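Local atomic coordinates of nisin immunity protein (PDB entry 5XHB), a protein that takes part, as a membrane-anchored lipoprotein, in the immunity of Lactococcus lactis against nisin supplied from outside the cell. Residues Lys131-Met135 / Gly136-Ser140; Arg203-Leu207 / Thr208-Ala212. All coordinates share one frame; numbering follows the deposited sequence.

Interaction 1: Lys131-Met135 / Gly136-Ser140. With SO4 (sulfate ion), chain B.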
loop_
_atom_site.group_PDB
_atom_site.type_symbol
_atom_site.label_atom_id
_atom_site.label_comp_id
_atom_site.label_asym_id
_atom_site.label_seq_id
_atom_site.Cartn_x
_atom_site.Cartn_y
_atom_site.Cartn_z
ATOM N N LYS A 131 17.013 -4.917 -2.755
ATOM C CA LYS A 131 15.953 -3.927 -2.617
ATOM C C LYS A 131 14.781 -4.218 -3.535
ATOM O O LYS A 131 14.938 -4.830 -4.590
ATOM C CB LYS A 131 16.494 -2.518 -2.905
ATOM C CG LYS A 131 17.408 -1.996 -1.799
ATOM C CD LYS A 131 17.936 -0.590 -2.104
ATOM C CE LYS A 131 18.783 -0.072 -0.941
ATOM N NZ LYS A 131 19.310 1.313 -1.201
ATOM N N ILE A 132 13.603 -3.772 -3.114
ATOM C CA ILE A 132 12.390 -3.939 -3.887
ATOM C C ILE A 132 11.737 -2.587 -4.103
ATOM O O ILE A 132 11.664 -1.776 -3.176
ATOM C CB ILE A 132 11.410 -4.899 -3.184
ATOM C CG1 ILE A 132 11.962 -6.320 -3.282
ATOM C CG2 ILE A 132 10.021 -4.834 -3.822
ATOM C CD1 ILE A 132 11.075 -7.335 -2.685
ATOM N N ASP A 133 11.291 -2.349 -5.332
ATOM C CA ASP A 133 10.565 -1.126 -5.680
ATOM C C ASP A 133 9.060 -1.351 -5.569
ATOM O O ASP A 133 8.532 -2.334 -6.101
ATOM C CB ASP A 133 10.893 -0.671 -7.102
ATOM C CG ASP A 133 12.386 -0.539 -7.359
ATOM O OD1 ASP A 133 13.173 -0.428 -6.394
ATOM O OD2 ASP A 133 12.767 -0.554 -8.544
ATOM N N TYR A 134 8.371 -0.434 -4.900
ATOM C CA TYR A 134 6.925 -0.530 -4.755
ATOM C C TYR A 134 6.304 0.846 -4.516
ATOM O O TYR A 134 6.722 1.574 -3.614
ATOM C CB TYR A 134 6.557 -1.477 -3.605
ATOM C CG TYR A 134 5.082 -1.455 -3.242
ATOM C CD1 TYR A 134 4.126 -1.936 -4.127
ATOM C CD2 TYR A 134 4.655 -0.961 -2.013
ATOM C CE1 TYR A 134 2.780 -1.930 -3.804
ATOM C CE2 TYR A 134 3.302 -0.944 -1.678
ATOM C CZ TYR A 134 2.376 -1.433 -2.580
ATOM O OH TYR A 134 1.039 -1.419 -2.268
HETATM N N MSE A 135 5.309 1.193 -5.324
HETATM C CA MSE A 135 4.566 2.451 -5.146
HETATM C C MSE A 135 5.455 3.689 -5.139
HETATM O O MSE A 135 5.191 4.642 -4.401
HETATM C CB MSE A 135 3.754 2.417 -3.849
HETATM C CG MSE A 135 2.448 1.665 -3.966
HETATM SE SE MSE A 135 1.192 2.579 -5.160
HETATM C CE MSE A 135 0.941 4.203 -4.079
ATOM N N GLY A 136 6.504 3.666 -5.956
ATOM C CA GLY A 136 7.389 4.808 -6.100
ATOM C C GLY A 136 8.392 4.911 -4.975
ATOM O O GLY A 136 9.141 5.878 -4.891
ATOM N N ASN A 137 8.397 3.910 -4.099
ATOM C CA ASN A 137 9.343 3.854 -2.994
ATOM C C ASN A 137 10.307 2.675 -3.161
ATOM O O ASN A 137 10.053 1.755 -3.936
ATOM C CB ASN A 137 8.609 3.721 -1.653
ATOM C CG ASN A 137 7.612 4.835 -1.413
ATOM O OD1 ASN A 137 7.908 6.006 -1.634
ATOM N ND2 ASN A 137 6.416 4.469 -0.956
ATOM N N ILE A 138 11.401 2.708 -2.415
ATOM C CA ILE A 138 12.395 1.639 -2.446
ATOM C C ILE A 138 12.436 1.016 -1.069
ATOM O O ILE A 138 12.394 1.728 -0.068
ATOM C CB ILE A 138 13.791 2.169 -2.853
ATOM C CG1 ILE A 138 13.693 2.872 -4.207
ATOM C CG2 ILE A 138 14.814 1.034 -2.911
ATOM C CD1 ILE A 138 15.003 2.944 -4.969
ATOM N N TYR A 139 12.488 -0.312 -1.023
ATOM C CA TYR A 139 12.418 -1.063 0.220
ATOM C C TYR A 139 13.641 -1.925 0.361
ATOM O O TYR A 139 14.027 -2.601 -0.577
ATOM C CB TYR A 139 11.153 -1.937 0.259
ATOM C CG TYR A 139 9.921 -1.076 0.338
ATOM C CD1 TYR A 139 9.395 -0.495 -0.804
ATOM C CD2 TYR A 139 9.307 -0.820 1.567
ATOM C CE1 TYR A 139 8.288 0.327 -0.740
ATOM C CE2 TYR A 139 8.192 -0.001 1.648
ATOM C CZ TYR A 139 7.690 0.570 0.489
ATOM O OH TYR A 139 6.596 1.405 0.546
ATOM N N SER A 140 14.239 -1.911 1.541
ATOM C CA SER A 140 15.396 -2.746 1.805
ATOM C C SER A 140 14.975 -4.062 2.450
ATOM O O SER A 140 14.279 -4.048 3.462
ATOM C CB SER A 140 16.378 -2.004 2.712
ATOM O OG SER A 140 17.440 -2.867 3.058
HETATM S S SO4 B . -0.959 0.227 1.109
HETATM O O1 SO4 B . -1.327 -0.947 1.927
HETATM O O2 SO4 B . -0.414 -0.215 -0.171
HETATM O O3 SO4 B . -2.129 1.066 0.855
HETATM O O4 SO4 B . 0.048 0.973 1.856
#
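Ile132 and Tyr139 face each other as an antiparallel hydrogen-bonded pair in a beta hairpin whose short strand segments, 131-134 and 137-140, make an angle of 151° between their N-to-C directions and are joined by a type I' turn from Tyr134 to Asn137. The rungs are Ile132 N to Tyr139 O (2.8 Å), Tyr139 N to Ile132 O (2.7 Å) and the reciprocal pair between Tyr134 and Asn137. Of these last two, the bond from Tyr134 N is nearly straight, whereas Asn137 N approaches Tyr134 O from well above the carbonyl plane, as the tight turn brings it round. Met135 and Gly136 take the two positive-phi corner positions.

On one face the side chains of Tyr134 and Tyr139 cross at a slant, the rim atom CE1 of Tyr139 3.8 Å from CB of Tyr134. The Tyr139 ring turns its edge to Ile132 O and Tyr134 O. The Tyr134 hydroxyl gives a hydrogen bond to sulfate O2 (2.8 Å), in the plane of the ring; Met135 CG rests over the rim of one ring face. On the other face the extended Lys131 chain crosses Ile138, with Lys131 CD 3.6 Å from Ile138 CG2.

The two-residue turn fixes the register, and the two phenols tie the turn end of the hairpin to the 203-212 loop: Tyr139 OH, which also takes a weak hydrogen bond from Asn137 ND2, directly through Thr208 O, and Tyr134 OH through the sulfate.

Interaction 2: Arg203-Leu207 / Thr208-Ala212. With SO4 (sulfate ion), chain B.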
loop_
_atom_site.group_PDB
_atom_site.type_symbol
_atom_site.label_atom_id
_atom_site.label_comp_id
_atom_site.label_asym_id
_atom_site.label_seq_id
_atom_site.Cartn_x
_atom_site.Cartn_y
_atom_site.Cartn_z
ATOM N N ARG A 203 0.835 -8.114 9.255
ATOM C CA ARG A 203 -0.376 -7.730 9.992
ATOM C C ARG A 203 -0.135 -6.468 10.804
ATOM O O ARG A 203 0.891 -6.345 11.461
ATOM C CB ARG A 203 -0.827 -8.862 10.904
ATOM C CG ARG A 203 -1.087 -10.144 10.170
ATOM C CD ARG A 203 -1.691 -11.192 11.087
ATOM N NE ARG A 203 -1.318 -12.525 10.628
ATOM C CZ ARG A 203 -1.629 -13.650 11.262
ATOM N NH1 ARG A 203 -2.353 -13.606 12.373
ATOM N NH2 ARG A 203 -1.217 -14.814 10.786
ATOM N N GLY A 204 -1.056 -5.515 10.715
ATOM C CA GLY A 204 -0.910 -4.272 11.449
ATOM C C GLY A 204 -0.069 -3.206 10.778
ATOM O O GLY A 204 0.167 -2.154 11.367
ATOM N N LYS A 205 0.392 -3.465 9.556
ATOM C CA LYS A 205 1.172 -2.480 8.822
ATOM C C LYS A 205 0.660 -2.312 7.401
ATOM O O LYS A 205 0.342 -3.294 6.736
ATOM C CB LYS A 205 2.660 -2.881 8.788
ATOM C CG LYS A 205 3.252 -3.145 10.174
ATOM C CD LYS A 205 4.785 -3.077 10.189
ATOM C CE LYS A 205 5.335 -3.429 11.580
ATOM N NZ LYS A 205 6.834 -3.414 11.667
ATOM N N SER A 206 0.576 -1.071 6.929
ATOM C CA SER A 206 0.294 -0.853 5.514
ATOM C C SER A 206 1.471 -1.336 4.660
ATOM O O SER A 206 2.603 -1.383 5.138
ATOM C CB SER A 206 0.004 0.621 5.244
ATOM O OG SER A 206 1.184 1.380 5.387
ATOM N N LEU A 207 1.206 -1.703 3.407
ATOM C CA LEU A 207 2.276 -2.176 2.519
ATOM C C LEU A 207 3.300 -1.076 2.276
ATOM O O LEU A 207 4.489 -1.342 2.091
ATOM C CB LEU A 207 1.706 -2.661 1.184
ATOM C CG LEU A 207 0.967 -4.000 1.204
ATOM C CD1 LEU A 207 0.285 -4.260 -0.141
ATOM C CD2 LEU A 207 1.926 -5.143 1.534
ATOM N N THR A 208 2.832 0.169 2.285
ATOM C CA THR A 208 3.720 1.319 2.153
ATOM C C THR A 208 4.753 1.351 3.275
ATOM O O THR A 208 5.884 1.780 3.061
ATOM C CB THR A 208 2.910 2.649 2.136
ATOM O OG1 THR A 208 2.116 2.682 0.949
ATOM C CG2 THR A 208 3.833 3.848 2.128
ATOM N N GLU A 209 4.371 0.879 4.460
ATOM C CA GLU A 209 5.268 0.862 5.620
ATOM C C GLU A 209 6.288 -0.271 5.533
ATOM O O GLU A 209 7.495 -0.065 5.677
ATOM C CB GLU A 209 4.504 0.676 6.932
ATOM C CG GLU A 209 3.498 1.732 7.356
ATOM C CD GLU A 209 2.709 1.242 8.574
ATOM O OE1 GLU A 209 3.358 0.891 9.592
ATOM O OE2 GLU A 209 1.464 1.151 8.503
ATOM N N ALA A 210 5.775 -1.478 5.327
ATOM C CA ALA A 210 6.607 -2.674 5.315
ATOM C C ALA A 210 5.852 -3.830 4.697
ATOM O O ALA A 210 4.616 -3.842 4.672
ATOM C CB ALA A 210 7.049 -3.050 6.731
ATOM N N PHE A 211 6.602 -4.808 4.205
ATOM C CA PHE A 211 5.985 -6.056 3.787
ATOM C C PHE A 211 6.982 -7.187 3.945
ATOM O O PHE A 211 8.139 -6.949 4.311
ATOM C CB PHE A 211 5.468 -5.965 2.351
ATOM C CG PHE A 211 6.474 -5.415 1.362
ATOM C CD1 PHE A 211 7.339 -6.263 0.687
ATOM C CD2 PHE A 211 6.534 -4.052 1.097
ATOM C CE1 PHE A 211 8.265 -5.756 -0.223
ATOM C CE2 PHE A 211 7.452 -3.536 0.196
ATOM C CZ PHE A 211 8.323 -4.391 -0.465
ATOM N N ALA A 212 6.527 -8.416 3.712
ATOM C CA ALA A 212 7.383 -9.584 3.884
ATOM C C ALA A 212 7.750 -10.191 2.534
ATOM O O ALA A 212 6.894 -10.344 1.667
ATOM C CB ALA A 212 6.692 -10.625 4.756
HETATM S S SO4 B . -0.959 0.227 1.109
HETATM O O1 SO4 B . -1.327 -0.947 1.927
HETATM O O2 SO4 B . -0.414 -0.215 -0.171
HETATM O O3 SO4 B . -2.129 1.066 0.855
HETATM O O4 SO4 B . 0.048 0.973 1.856
HETATM O O HOH W 1 2.118 -4.812 5.211
#
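The loop that leads from strand 191-202 into strand 210-215 folds back on itself at Ser206-Ala210, forming a compact turn that holds an anion. Ser206 O receives two backbone donors: Ala210 N, at 3.2 Å and nearly in line with the carbonyl bond, and Glu209 N, at 2.9 Å and from above the carbonyl plane. In return, Glu209 curls its carboxylate back over the start of the turn, where OE2 accepts the N-H of Ser206 (2.9 Å, 163°) from above the carboxylate plane. Lys205 crosses this side chain at about a right angle, its CB 3.9 Å from Glu209 OE1, but the charged ends do not touch.

Two successive amides point at the sulfate, probably taken up from the crystallisation liquor: Leu207 N binds O1 (3.0 Å) and Thr208 N binds O4 (2.9 Å). Thr208 OG1, placed beside its own backbone N by chi1 of -66°, adds a second bond to O4 (2.8 Å). On the buried side, Leu207 CD2 packs against Phe211 CB at 3.7 Å.

From Ala210 the chain runs on as strand 210-215, where Phe211 pairs with Ala222 of strand 218-224 and touches Ile199 of strand 191-202, while its ring meets Phe122 edge-to-face.

Interactions 1 and 2 reach the same antiparallel sheet, in the Spa1 C-terminal family region, interaction 1 as a hairpin near one edge, interaction 2 as the loop leading into an inner strand. They meet through side chains and one side-chain-to-backbone bond, not through strand pairing: strand 218-224 lies between 137-145 and 210-215. Their shared interior is apolar and aromatic, with Tyr139 CG 3.5 Å from Phe211 CE2 and Ile132 also reaching the Phe211 ring. More exposed are the Met135-Gly136 corner and, in interaction 2, Thr208 and Glu209. The hairpin relies on a regular ladder, the loop on a carbonyl and carboxylate gathering amides. Ala105 N and Arg107 NH1 complete the shared sulfate site.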